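Local coordinates for CIR protein (Plasmodium chabaudi chabaudi, PDB 6ZYV) that is of unknown function but belongs to the Plasmodium interspersed repeat (PIR) family of variant antigens, probably acting at the infected red blood cell, at residues 12-15 against 16-19; 34-37 against 38-41; 90-93 against 94-98; 156-159 against 160-163; 168-171 against 172-175. The protein carries 5 engineered substitutions. All coordinates share one frame; numbering follows the deposited sequence.

Overall arrangement
All five contacts are local, each joining neighbouring turns of one continuous piece of chain; none closes a long loop, and they follow in series without nesting or crossing. Contact 1 lies on helix 8-20. Contact 2, in the loop leading to helix 55-71, folds back so that Leu37 and Tyr38 rest on Ile18. Contact 3, on helix 81-101, lies closest to the centre of the chain and meets contact 1 through Trp94. Contacts 4 and 5 share helix 154-174, their centres about 18 Å apart. Contact 4 packs against contacts 1 and 3, whereas contact 5 reaches contact 1 through a salt bridge at the surface end of that helix.

Contact 1. Residues 12-15 against 16-19; sequences CKDI and KKID
Ile15 and Asp19 stand one turn apart on helix 8-20, side by side and pointing the same way. Ile15 CG2 comes to 3.8 Å from Asp19 OD2, and Asp19 N donates to Ile15 O over 2.9 Å. This is the tightly packed part. Ile15 CG2 is anti to the backbone N and CG1 lies beside that N (chi1 -70°), which turns the branched side chain toward Trp94 of helix 81-101 and Tyr158 and Phe161 of helix 154-174. Asp19 OD1, in turn, accepts a hydrogen bond from Trp94 NE1. Round the helix, Ile18 presses CG2 to within 3.3 Å of Ile15 O and also packs on Leu66 and Trp94, while the disulfide from Cys12 to Cys165 ties the preceding turn to helix 154-174.

The looser, solvent side carries the exposed Lys13 and Lys16. Lys16 rests its CB 3.6 Å from Cys12 O, then runs outward to a salt bridge with Asp20. Lys17, only partly exposed, reaches back from this side to the buried Asp14: it bends at chi3 (-60°) and lies alongside the aspartate, its NZ 3.2 Å from Asp14 OD1 and almost in line with that C-O bond. On the way its CE comes to 3.6 Å from Lys13 O. Asp14 itself sits among Leu66, Met69 and Phe70 of helix 55-71. The salt bridge therefore joins a sheltered carboxylate to an ammonium group nearer the solvent, and probably helps to keep Asp14 charged in largely apolar surroundings.

Contact 2. Residues 34-37 against 38-41; sequences DDTL and YSDY
Thr36 O is gripped twice by Ser39. The hydroxyl OG donates over 2.8 Å, only slightly tilted from the carbonyl plane, while Ser39 N donates over 3.0 Å. The hydroxyl reaches the oxygen because OG sits between its own N and carbonyl carbon (chi1 64°), turned back toward the preceding residues.

A second set of polar bonds lies just upstream. Asp34 OD1 takes Thr36 OG1 at 2.8 Å and Thr36 N at 3.3 Å, both from the same face of the carboxylate; the bond to N makes an Asx turn within the type I beta turn Asp34-Leu37. Further along, Tyr38 OH is hydrogen-bonded to Cys21 O.

The apolar contacts are made with helices 8-20 and 55-71. Leu37 packs on Ile18 and Trp65, and Tyr38 lies against Ile18 and Ala61. Leu37 and Tyr38 fall between Cys32 (bonded to Cys21) and Cys42 (bonded to Cys52). The Ser39 side chain thus binds the backbone carbonyl of Thr36, and the Asp34 side chain its amide and hydroxyl, in a loop with only a short 3-10 segment, so short-range chemistry probably sets the shape of the irregular chain.

Contact 3. Residues 90-93 against 94-98; sequences YAIL and WLSYI
The indole of Trp94 has Ala91 O at its edge, near the ring plane, with CE3 4.0 Å from that oxygen. Over one face lies Ile98 CG1, one turn further on, 3.5 Å above the plane and offset toward the rim. A first torsion that sets CG anti to the backbone N (chi1 173°) leads the ring away from its own helix, and it packs between helices 8-20 and 55-71, with its NE1 bonded to Asp19. A second flat group, the phenol of Tyr97, stacks on the ring of Tyr158 from helix 154-174.

On another side of helix 81-101, Ser96 binds Ile92 O with two donors. OG donates over 2.8 Å and the backbone N over 2.9 Å, reaching the oxygen from opposite faces of its carbonyl plane. OG gets there because it stands beside its own N and anti to the carbonyl carbon (chi1 -58°), pointing toward the N-terminal turn. Ile92 and Ser96 both pack on Met147 of helix 134-149, while Ala91 meets Phe63 and Leu67 of helix 55-71.

Every residue that touches here is buried in this all-helical fold. By returning its hydroxyl to a carbonyl of its own helix, Ser96 satisfies a polar group that would otherwise be costly among apolar neighbours.

Contact 4. Residues 156-159 against 160-163; sequences KFYD and IFKS
Lys162 N donates to Tyr158 O over 2.9 Å, the shortest backbone bond of this turn, and the side chains of the same two residues also meet. Lys162 lays CG 3.7 Å from Tyr158 CE2, its aliphatic stem crossing the phenol at an oblique angle. On the CE1 side of that ring, Phe161 CD2 approaches Tyr158 CE1 to 3.8 Å. The two aromatic rings make an oblique pair, with centroids 5.8 Å apart and planes at 53°. Tyr158 CG stands anti to the backbone N (chi1 -170°), which swings the ring along the helix toward both partners.

This is an amphipathic part of helix 154-174, set among several helices of the fold. Phe161 touches Leu8 of helix 8-20, and Tyr158 meets Leu93 of helix 81-101. Phe157 and Ile160 look toward Leu215 of helix 213-226, and Ile160 also touches Phe188 of helix 181-198. Ile160 CG1 rests 3.5 Å from Lys156 O, whose bond to Ile160 N is weak.

Asp159 and Lys162 lie side by side on the outer face. Their salt bridge is long, 3.9 Å from Asp159 OD1 to Lys162 NZ, and Lys162 CE is nearer that oxygen, at 3.4 Å. One turn on from Asp159, Ser163 N bonds to its carbonyl oxygen, while Ser163 OG is hydrogen-bonded to Glu191 of helix 181-198.

Contact 5. Residues 168-171 against 172-175; sequences YNEL and DKNE
Glu170 CG lies beside its backbone N and the chain bends at chi2 (-54°), while Lys173 CG stands between its own N and carbonyl carbon (chi1 76°); together these turns bring the two side chains alongside each other. Glu170 OE2 accepts from Lys173 NZ (3.1 Å) on its syn lone pair, in an i to i+3 salt bridge. The lysine lies close along its length: CG is 3.4 Å from Glu170 O, and CE is equally near Glu170 OE1.

Asn174 runs beside Glu170 too, with the amide and carboxylate planes 57° apart. Its OD1 lies 3.4 Å from Glu170 OE1, but both are acceptors, and no hydrogen bond joins them. The two residues are held instead by the backbone, since Asn174 N donates to Glu170 O over 2.9 Å.

Toward the C-terminal end of helix 154-174 the chain turns away. Glu175 is the first residue to leave helical phi/psi, taking a positive phi, yet its N still donates to Leu171 O over 2.9 Å, and Leu171 CD1 lies 3.8 Å from Glu175 O.

The inner side of the same turns faces neighbouring helices. Tyr168 OH is bonded to Gly218 O and Asn221 of helix 213-226, Leu171 packs on Leu222 and Cys226 there, and Asp172 reaches helix 8-20, where it touches Lys9 and its OD2 is salt-bridged to Lys13.

Contact 1. Residues 12-15 against 16-19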
loop_
_atom_site.group_PDB
_atom_site.type_symbol
_atom_site.label_atom_id
_atom_site.label_comp_id
_atom_site.label_asym_id
_atom_site.label_seq_id
_atom_site.Cartn_x
_atom_site.Cartn_y
_atom_site.Cartn_z
ATOM N N CYS A 12 -5.721 -1.447 4.272
ATOM C CA CYS A 12 -5.759 -0.094 4.851
ATOM C C CYS A 12 -5.438 -0.107 6.342
ATOM O O CYS A 12 -4.736 0.770 6.853
ATOM C CB CYS A 12 -7.101 0.584 4.565
ATOM S SG CYS A 12 -7.387 0.947 2.812
ATOM N N LYS A 13 -5.918 -1.128 7.036
ATOM C CA LYS A 13 -5.683 -1.317 8.460
ATOM C C LYS A 13 -4.212 -1.642 8.706
ATOM O O LYS A 13 -3.596 -1.051 9.581
ATOM C CB LYS A 13 -6.578 -2.485 8.932
ATOM C CG LYS A 13 -7.037 -2.459 10.370
ATOM C CD LYS A 13 -8.462 -3.020 10.436
ATOM C CE LYS A 13 -8.756 -3.891 11.625
ATOM N NZ LYS A 13 -10.160 -4.401 11.561
ATOM N N ASP A 14 -3.638 -2.568 7.925
ATOM C CA ASP A 14 -2.249 -2.985 8.096
ATOM C C ASP A 14 -1.273 -1.872 7.791
ATOM O O ASP A 14 -0.322 -1.687 8.546
ATOM C CB ASP A 14 -1.931 -4.234 7.255
ATOM C CG ASP A 14 -2.757 -5.449 7.623
ATOM O OD1 ASP A 14 -3.256 -5.500 8.765
ATOM O OD2 ASP A 14 -2.945 -6.330 6.745
ATOM N N ILE A 15 -1.535 -1.089 6.732
ATOM C CA ILE A 15 -0.654 0.026 6.391
ATOM C C ILE A 15 -0.648 1.057 7.520
ATOM O O ILE A 15 0.430 1.472 7.962
ATOM C CB ILE A 15 -0.995 0.652 5.001
ATOM C CG1 ILE A 15 -0.635 -0.315 3.864
ATOM C CG2 ILE A 15 -0.293 1.983 4.823
ATOM C CD1 ILE A 15 -1.044 0.119 2.479
ATOM N N LYS A 16 -1.840 1.394 8.058
ATOM C CA LYS A 16 -1.893 2.333 9.183
ATOM C C LYS A 16 -1.093 1.830 10.398
ATOM O O LYS A 16 -0.330 2.592 11.015
ATOM C CB LYS A 16 -3.330 2.702 9.585
ATOM C CG LYS A 16 -3.364 3.715 10.750
ATOM C CD LYS A 16 -3.938 5.078 10.347
ATOM C CE LYS A 16 -4.150 6.039 11.503
ATOM N NZ LYS A 16 -2.855 6.403 12.144
ATOM N N LYS A 17 -1.223 0.531 10.703
ATOM C CA LYS A 17 -0.508 -0.097 11.818
ATOM C C LYS A 17 1.025 0.050 11.644
ATOM O O LYS A 17 1.696 0.559 12.545
ATOM C CB LYS A 17 -0.914 -1.587 11.945
ATOM C CG LYS A 17 -1.583 -1.949 13.264
ATOM C CD LYS A 17 -2.251 -3.351 13.243
ATOM C CE LYS A 17 -3.343 -3.515 12.181
ATOM N NZ LYS A 17 -3.696 -4.953 11.912
ATOM N N ILE A 18 1.567 -0.314 10.457
ATOM C CA ILE A 18 2.998 -0.199 10.235
ATOM C C ILE A 18 3.457 1.272 10.174
ATOM O O ILE A 18 4.534 1.579 10.679
ATOM C CB ILE A 18 3.518 -1.045 9.036
ATOM C CG1 ILE A 18 5.044 -1.208 9.104
ATOM C CG2 ILE A 18 3.085 -0.484 7.688
ATOM C CD1 ILE A 18 5.554 -1.737 10.445
ATOM N N ASP A 19 2.634 2.182 9.632
ATOM C CA ASP A 19 2.971 3.601 9.593
ATOM C C ASP A 19 3.238 4.163 10.994
ATOM O O ASP A 19 4.295 4.761 11.224
ATOM C CB ASP A 19 1.854 4.421 8.918
ATOM C CG ASP A 19 2.006 4.623 7.432
ATOM O OD1 ASP A 19 3.111 4.395 6.918
ATOM O OD2 ASP A 19 1.004 5.000 6.773
#

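Contact 2. Residues 34-37 against 38-41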
loop_
_atom_site.group_PDB
_atom_site.type_symbol
_atom_site.label_atom_id
_atom_site.label_comp_id
_atom_site.label_asym_id
_atom_site.label_seq_id
_atom_site.Cartn_x
_atom_site.Cartn_y
_atom_site.Cartn_z
ATOM N N ASP A 34 2.397 -1.029 19.242
ATOM C CA ASP A 34 3.108 -2.209 19.728
ATOM C C ASP A 34 4.577 -2.099 19.311
ATOM O O ASP A 34 4.892 -2.221 18.129
ATOM C CB ASP A 34 2.465 -3.486 19.155
ATOM C CG ASP A 34 3.150 -4.792 19.528
ATOM O OD1 ASP A 34 3.890 -4.810 20.526
ATOM O OD2 ASP A 34 2.958 -5.793 18.802
ATOM N N ASP A 35 5.471 -1.880 20.276
ATOM C CA ASP A 35 6.906 -1.734 20.018
ATOM C C ASP A 35 7.575 -2.976 19.437
ATOM O O ASP A 35 8.663 -2.864 18.878
ATOM C CB ASP A 35 7.637 -1.296 21.292
ATOM C CG ASP A 35 7.273 0.096 21.762
ATOM O OD1 ASP A 35 6.768 0.897 20.933
ATOM O OD2 ASP A 35 7.507 0.396 22.950
ATOM N N THR A 36 6.948 -4.145 19.572
ATOM C CA THR A 36 7.517 -5.382 19.059
ATOM C C THR A 36 6.889 -5.857 17.743
ATOM O O THR A 36 7.311 -6.896 17.245
ATOM C CB THR A 36 7.443 -6.463 20.147
ATOM O OG1 THR A 36 6.076 -6.636 20.541
ATOM C CG2 THR A 36 8.289 -6.118 21.370
ATOM N N LEU A 37 5.920 -5.099 17.172
ATOM C CA LEU A 37 5.152 -5.421 15.958
ATOM C C LEU A 37 5.933 -6.127 14.844
ATOM O O LEU A 37 5.537 -7.210 14.406
ATOM C CB LEU A 37 4.473 -4.164 15.391
ATOM C CG LEU A 37 3.485 -4.400 14.260
ATOM C CD1 LEU A 37 2.145 -4.828 14.805
ATOM C CD2 LEU A 37 3.306 -3.155 13.438
ATOM N N TYR A 38 7.045 -5.523 14.387
ATOM C CA TYR A 38 7.837 -6.104 13.315
ATOM C C TYR A 38 9.167 -6.661 13.772
ATOM O O TYR A 38 9.952 -7.035 12.921
ATOM C CB TYR A 38 8.037 -5.093 12.162
ATOM C CG TYR A 38 8.643 -3.770 12.587
ATOM C CD1 TYR A 38 10.009 -3.642 12.797
ATOM C CD2 TYR A 38 7.850 -2.655 12.791
ATOM C CE1 TYR A 38 10.569 -2.435 13.195
ATOM C CE2 TYR A 38 8.398 -1.441 13.187
ATOM C CZ TYR A 38 9.758 -1.331 13.386
ATOM O OH TYR A 38 10.296 -0.121 13.770
ATOM N N SER A 39 9.428 -6.741 15.093
ATOM C CA SER A 39 10.707 -7.210 15.634
ATOM C C SER A 39 11.145 -8.572 15.096
ATOM O O SER A 39 12.332 -8.765 14.830
ATOM C CB SER A 39 10.706 -7.201 17.157
ATOM O OG SER A 39 9.767 -8.109 17.706
ATOM N N ASP A 40 10.182 -9.481 14.859
ATOM C CA ASP A 40 10.435 -10.807 14.279
ATOM C C ASP A 40 11.064 -10.740 12.884
ATOM O O ASP A 40 11.658 -11.714 12.438
ATOM C CB ASP A 40 9.112 -11.588 14.155
ATOM C CG ASP A 40 8.581 -12.183 15.461
ATOM O OD1 ASP A 40 9.407 -12.691 16.268
ATOM O OD2 ASP A 40 7.333 -12.156 15.664
ATOM N N TYR A 41 10.894 -9.609 12.179
ATOM C CA TYR A 41 11.358 -9.416 10.808
ATOM C C TYR A 41 12.556 -8.468 10.669
ATOM O O TYR A 41 12.933 -8.140 9.549
ATOM C CB TYR A 41 10.192 -8.979 9.911
ATOM C CG TYR A 41 8.992 -9.889 10.060
ATOM C CD1 TYR A 41 9.072 -11.234 9.729
ATOM C CD2 TYR A 41 7.825 -9.438 10.649
ATOM C CE1 TYR A 41 8.000 -12.093 9.923
ATOM C CE2 TYR A 41 6.729 -10.276 10.813
ATOM C CZ TYR A 41 6.824 -11.611 10.455
ATOM O OH TYR A 41 5.779 -12.487 10.638
#

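Contact 3. Residues 90-93 against 94-98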
loop_
_atom_site.group_PDB
_atom_site.type_symbol
_atom_site.label_atom_id
_atom_site.label_comp_id
_atom_site.label_asym_id
_atom_site.label_seq_id
_atom_site.Cartn_x
_atom_site.Cartn_y
_atom_site.Cartn_z
ATOM N N TYR A 90 0.513 -3.232 -3.555
ATOM C CA TYR A 90 0.154 -2.386 -2.404
ATOM C C TYR A 90 1.357 -2.108 -1.537
ATOM O O TYR A 90 1.542 -0.967 -1.126
ATOM C CB TYR A 90 -0.921 -3.035 -1.520
ATOM C CG TYR A 90 -2.275 -3.151 -2.156
ATOM C CD1 TYR A 90 -2.851 -2.073 -2.803
ATOM C CD2 TYR A 90 -3.026 -4.311 -2.027
ATOM C CE1 TYR A 90 -4.109 -2.169 -3.367
ATOM C CE2 TYR A 90 -4.275 -4.425 -2.596
ATOM C CZ TYR A 90 -4.813 -3.354 -3.269
ATOM O OH TYR A 90 -6.078 -3.532 -3.747
ATOM N N ALA A 91 2.166 -3.135 -1.252
ATOM C CA ALA A 91 3.344 -3.040 -0.400
ATOM C C ALA A 91 4.412 -2.170 -1.046
ATOM O O ALA A 91 5.018 -1.347 -0.373
ATOM C CB ALA A 91 3.898 -4.437 -0.113
ATOM N N ILE A 92 4.618 -2.321 -2.362
ATOM C CA ILE A 92 5.609 -1.530 -3.093
ATOM C C ILE A 92 5.145 -0.078 -3.292
ATOM O O ILE A 92 5.976 0.827 -3.312
ATOM C CB ILE A 92 6.012 -2.260 -4.391
ATOM C CG1 ILE A 92 6.829 -3.525 -4.005
ATOM C CG2 ILE A 92 6.807 -1.362 -5.365
ATOM C CD1 ILE A 92 7.027 -4.512 -5.102
ATOM N N LEU A 93 3.835 0.165 -3.313
ATOM C CA LEU A 93 3.277 1.515 -3.356
ATOM C C LEU A 93 3.570 2.186 -2.011
ATOM O O LEU A 93 4.008 3.332 -1.987
ATOM C CB LEU A 93 1.751 1.472 -3.616
ATOM C CG LEU A 93 1.037 2.824 -3.594
ATOM C CD1 LEU A 93 1.600 3.752 -4.704
ATOM C CD2 LEU A 93 -0.509 2.641 -3.710
ATOM N N TRP A 94 3.375 1.459 -0.887
ATOM C CA TRP A 94 3.667 1.982 0.444
ATOM C C TRP A 94 5.164 2.263 0.560
ATOM O O TRP A 94 5.555 3.312 1.073
ATOM C CB TRP A 94 3.219 0.989 1.537
ATOM C CG TRP A 94 3.651 1.385 2.924
ATOM C CD1 TRP A 94 3.065 2.322 3.734
ATOM C CD2 TRP A 94 4.814 0.904 3.637
ATOM N NE1 TRP A 94 3.757 2.404 4.922
ATOM C CE2 TRP A 94 4.830 1.537 4.888
ATOM C CE3 TRP A 94 5.810 -0.056 3.362
ATOM C CZ2 TRP A 94 5.824 1.258 5.856
ATOM C CZ3 TRP A 94 6.802 -0.301 4.301
ATOM C CH2 TRP A 94 6.807 0.356 5.530
ATOM N N LEU A 95 6.004 1.337 0.066
ATOM C CA LEU A 95 7.443 1.479 0.103
ATOM C C LEU A 95 7.892 2.725 -0.670
ATOM O O LEU A 95 8.754 3.459 -0.184
ATOM C CB LEU A 95 8.115 0.198 -0.412
ATOM C CG LEU A 95 9.645 0.167 -0.309
ATOM C CD1 LEU A 95 10.117 0.397 1.120
ATOM C CD2 LEU A 95 10.202 -1.141 -0.891
ATOM N N SER A 96 7.265 3.002 -1.833
ATOM C CA SER A 96 7.559 4.194 -2.642
ATOM C C SER A 96 7.224 5.452 -1.872
ATOM O O SER A 96 7.988 6.409 -1.901
ATOM C CB SER A 96 6.764 4.173 -3.942
ATOM O OG SER A 96 7.088 2.987 -4.635
ATOM N N TYR A 97 6.088 5.451 -1.172
ATOM C CA TYR A 97 5.661 6.560 -0.338
ATOM C C TYR A 97 6.714 6.813 0.768
ATOM O O TYR A 97 7.107 7.954 0.968
ATOM C CB TYR A 97 4.237 6.309 0.221
ATOM C CG TYR A 97 3.985 6.934 1.571
ATOM C CD1 TYR A 97 3.732 8.292 1.691
ATOM C CD2 TYR A 97 4.056 6.177 2.737
ATOM C CE1 TYR A 97 3.544 8.881 2.934
ATOM C CE2 TYR A 97 3.911 6.759 3.987
ATOM C CZ TYR A 97 3.638 8.111 4.086
ATOM O OH TYR A 97 3.467 8.699 5.328
ATOM N N ILE A 98 7.158 5.762 1.476
ATOM C CA ILE A 98 8.150 5.877 2.550
ATOM C C ILE A 98 9.473 6.434 2.030
ATOM O O ILE A 98 10.012 7.377 2.609
ATOM C CB ILE A 98 8.364 4.496 3.242
ATOM C CG1 ILE A 98 7.090 4.061 3.971
ATOM C CG2 ILE A 98 9.609 4.500 4.187
ATOM C CD1 ILE A 98 6.675 4.971 5.085
#

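Contact 4. Residues 156-159 against 160-163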
loop_
_atom_site.group_PDB
_atom_site.type_symbol
_atom_site.label_atom_id
_atom_site.label_comp_id
_atom_site.label_asym_id
_atom_site.label_seq_id
_atom_site.Cartn_x
_atom_site.Cartn_y
_atom_site.Cartn_z
ATOM N N LYS A 156 1.273 11.931 -4.996
ATOM C CA LYS A 156 -0.095 12.461 -5.040
ATOM C C LYS A 156 -1.127 11.341 -5.227
ATOM O O LYS A 156 -2.212 11.404 -4.659
ATOM C CB LYS A 156 -0.236 13.539 -6.131
ATOM C CG LYS A 156 0.537 14.793 -5.778
ATOM C CD LYS A 156 0.601 15.825 -6.926
ATOM C CE LYS A 156 1.684 16.871 -6.689
ATOM N NZ LYS A 156 1.747 17.920 -7.763
ATOM N N PHE A 157 -0.779 10.295 -5.976
ATOM C CA PHE A 157 -1.659 9.146 -6.175
ATOM C C PHE A 157 -1.874 8.435 -4.831
ATOM O O PHE A 157 -2.991 8.000 -4.519
ATOM C CB PHE A 157 -1.043 8.198 -7.237
ATOM C CG PHE A 157 -1.799 6.922 -7.491
ATOM C CD1 PHE A 157 -2.784 6.856 -8.465
ATOM C CD2 PHE A 157 -1.535 5.788 -6.750
ATOM C CE1 PHE A 157 -3.469 5.667 -8.705
ATOM C CE2 PHE A 157 -2.230 4.606 -6.987
ATOM C CZ PHE A 157 -3.202 4.559 -7.949
ATOM N N TYR A 158 -0.809 8.333 -4.028
ATOM C CA TYR A 158 -0.851 7.728 -2.696
ATOM C C TYR A 158 -1.781 8.503 -1.762
ATOM O O TYR A 158 -2.478 7.896 -0.969
ATOM C CB TYR A 158 0.571 7.653 -2.084
ATOM C CG TYR A 158 0.592 6.825 -0.820
ATOM C CD1 TYR A 158 0.571 5.440 -0.877
ATOM C CD2 TYR A 158 0.512 7.422 0.428
ATOM C CE1 TYR A 158 0.546 4.660 0.281
ATOM C CE2 TYR A 158 0.454 6.650 1.596
ATOM C CZ TYR A 158 0.487 5.264 1.518
ATOM O OH TYR A 158 0.436 4.484 2.658
ATOM N N ASP A 159 -1.813 9.837 -1.859
ATOM C CA ASP A 159 -2.746 10.659 -1.079
ATOM C C ASP A 159 -4.210 10.315 -1.424
ATOM O O ASP A 159 -5.049 10.263 -0.532
ATOM C CB ASP A 159 -2.476 12.147 -1.297
ATOM C CG ASP A 159 -1.252 12.626 -0.526
ATOM O OD1 ASP A 159 -0.963 12.054 0.553
ATOM O OD2 ASP A 159 -0.574 13.569 -1.002
ATOM N N ILE A 160 -4.506 10.042 -2.703
ATOM C CA ILE A 160 -5.839 9.608 -3.121
ATOM C C ILE A 160 -6.147 8.226 -2.497
ATOM O O ILE A 160 -7.239 8.012 -1.979
ATOM C CB ILE A 160 -5.944 9.570 -4.663
ATOM C CG1 ILE A 160 -5.589 10.951 -5.276
ATOM C CG2 ILE A 160 -7.323 9.088 -5.107
ATOM C CD1 ILE A 160 -6.501 12.074 -4.846
ATOM N N PHE A 161 -5.171 7.311 -2.527
ATOM C CA PHE A 161 -5.308 5.988 -1.933
ATOM C C PHE A 161 -5.592 6.091 -0.423
ATOM O O PHE A 161 -6.397 5.336 0.125
ATOM C CB PHE A 161 -4.023 5.176 -2.193
ATOM C CG PHE A 161 -3.986 3.845 -1.497
ATOM C CD1 PHE A 161 -4.881 2.851 -1.827
ATOM C CD2 PHE A 161 -3.072 3.597 -0.494
ATOM C CE1 PHE A 161 -4.846 1.624 -1.191
ATOM C CE2 PHE A 161 -3.038 2.360 0.138
ATOM C CZ PHE A 161 -3.929 1.386 -0.212
ATOM N N LYS A 162 -4.916 7.035 0.240
ATOM C CA LYS A 162 -5.085 7.311 1.662
ATOM C C LYS A 162 -6.514 7.786 1.948
ATOM O O LYS A 162 -7.109 7.339 2.919
ATOM C CB LYS A 162 -4.078 8.378 2.117
ATOM C CG LYS A 162 -2.854 7.812 2.823
ATOM C CD LYS A 162 -2.259 8.786 3.862
ATOM C CE LYS A 162 -1.757 10.090 3.266
ATOM N NZ LYS A 162 -0.907 10.858 4.233
ATOM N N SER A 163 -7.071 8.658 1.091
ATOM C CA SER A 163 -8.450 9.140 1.210
ATOM C C SER A 163 -9.441 7.988 1.057
ATOM O O SER A 163 -10.458 7.957 1.752
ATOM C CB SER A 163 -8.745 10.205 0.168
ATOM O OG SER A 163 -8.061 11.398 0.500
#

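Contact 5. Residues 168-171 against 172-175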
loop_
_atom_site.group_PDB
_atom_site.type_symbol
_atom_site.label_atom_id
_atom_site.label_comp_id
_atom_site.label_asym_id
_atom_site.label_seq_id
_atom_site.Cartn_x
_atom_site.Cartn_y
_atom_site.Cartn_z
ATOM N N TYR A 168 -12.708 3.382 4.131
ATOM C CA TYR A 168 -12.710 1.989 4.606
ATOM C C TYR A 168 -12.670 1.914 6.139
ATOM O O TYR A 168 -13.333 1.062 6.730
ATOM C CB TYR A 168 -11.541 1.186 4.014
ATOM C CG TYR A 168 -11.859 0.531 2.688
ATOM C CD1 TYR A 168 -11.654 1.205 1.489
ATOM C CD2 TYR A 168 -12.381 -0.753 2.631
ATOM C CE1 TYR A 168 -11.922 0.605 0.266
ATOM C CE2 TYR A 168 -12.681 -1.356 1.414
ATOM C CZ TYR A 168 -12.447 -0.672 0.230
ATOM O OH TYR A 168 -12.725 -1.237 -0.994
ATOM N N ASN A 169 -11.896 2.804 6.774
ATOM C CA ASN A 169 -11.783 2.879 8.236
ATOM C C ASN A 169 -13.111 3.337 8.824
ATOM O O ASN A 169 -13.522 2.824 9.855
ATOM C CB ASN A 169 -10.662 3.848 8.658
ATOM C CG ASN A 169 -10.531 4.038 10.165
ATOM O OD1 ASN A 169 -10.565 5.174 10.685
ATOM N ND2 ASN A 169 -10.404 2.929 10.909
ATOM N N GLU A 170 -13.780 4.300 8.182
ATOM C CA GLU A 170 -15.077 4.773 8.633
ATOM C C GLU A 170 -16.115 3.661 8.557
ATOM O O GLU A 170 -16.864 3.451 9.505
ATOM C CB GLU A 170 -15.526 5.992 7.817
ATOM C CG GLU A 170 -14.818 7.275 8.189
ATOM C CD GLU A 170 -14.920 7.583 9.668
ATOM O OE1 GLU A 170 -16.064 7.715 10.166
ATOM O OE2 GLU A 170 -13.860 7.637 10.335
ATOM N N LEU A 171 -16.126 2.922 7.456
ATOM C CA LEU A 171 -17.036 1.797 7.283
ATOM C C LEU A 171 -16.770 0.712 8.342
ATOM O O LEU A 171 -17.697 0.090 8.834
ATOM C CB LEU A 171 -16.830 1.225 5.878
ATOM C CG LEU A 171 -17.598 -0.020 5.538
ATOM C CD1 LEU A 171 -19.049 0.307 5.290
ATOM C CD2 LEU A 171 -16.989 -0.706 4.348
ATOM N N ASP A 172 -15.502 0.508 8.692
ATOM C CA ASP A 172 -15.057 -0.475 9.665
ATOM C C ASP A 172 -15.556 -0.151 11.071
ATOM O O ASP A 172 -15.845 -1.071 11.834
ATOM C CB ASP A 172 -13.522 -0.554 9.650
ATOM C CG ASP A 172 -12.935 -1.771 10.338
ATOM O OD1 ASP A 172 -13.708 -2.713 10.644
ATOM O OD2 ASP A 172 -11.697 -1.790 10.564
ATOM N N LYS A 173 -15.680 1.140 11.412
ATOM C CA LYS A 173 -16.149 1.529 12.736
ATOM C C LYS A 173 -17.667 1.753 12.790
ATOM O O LYS A 173 -18.305 1.342 13.759
ATOM C CB LYS A 173 -15.360 2.732 13.282
ATOM C CG LYS A 173 -15.723 4.088 12.695
ATOM C CD LYS A 173 -14.700 5.149 13.089
ATOM C CE LYS A 173 -15.333 6.506 13.273
ATOM N NZ LYS A 173 -14.309 7.565 13.449
ATOM N N ASN A 174 -18.260 2.363 11.756
ATOM C CA ASN A 174 -19.708 2.601 11.728
ATOM C C ASN A 174 -20.513 1.329 11.403
ATOM O O ASN A 174 -21.690 1.239 11.780
ATOM C CB ASN A 174 -20.061 3.738 10.766
ATOM C CG ASN A 174 -19.697 5.107 11.294
ATOM O OD1 ASN A 174 -18.566 5.586 11.130
ATOM N ND2 ASN A 174 -20.650 5.770 11.940
ATOM N N GLU A 175 -19.863 0.353 10.714
ATOM C CA GLU A 175 -20.401 -0.953 10.325
ATOM C C GLU A 175 -21.593 -0.799 9.330
ATOM O O GLU A 175 -21.349 -0.452 8.176
ATOM C CB GLU A 175 -20.705 -1.822 11.576
ATOM C CG GLU A 175 -19.505 -1.988 12.498
ATOM C CD GLU A 175 -19.821 -2.547 13.874
ATOM O OE1 GLU A 175 -21.019 -2.603 14.239
ATOM O OE2 GLU A 175 -18.866 -2.925 14.593
#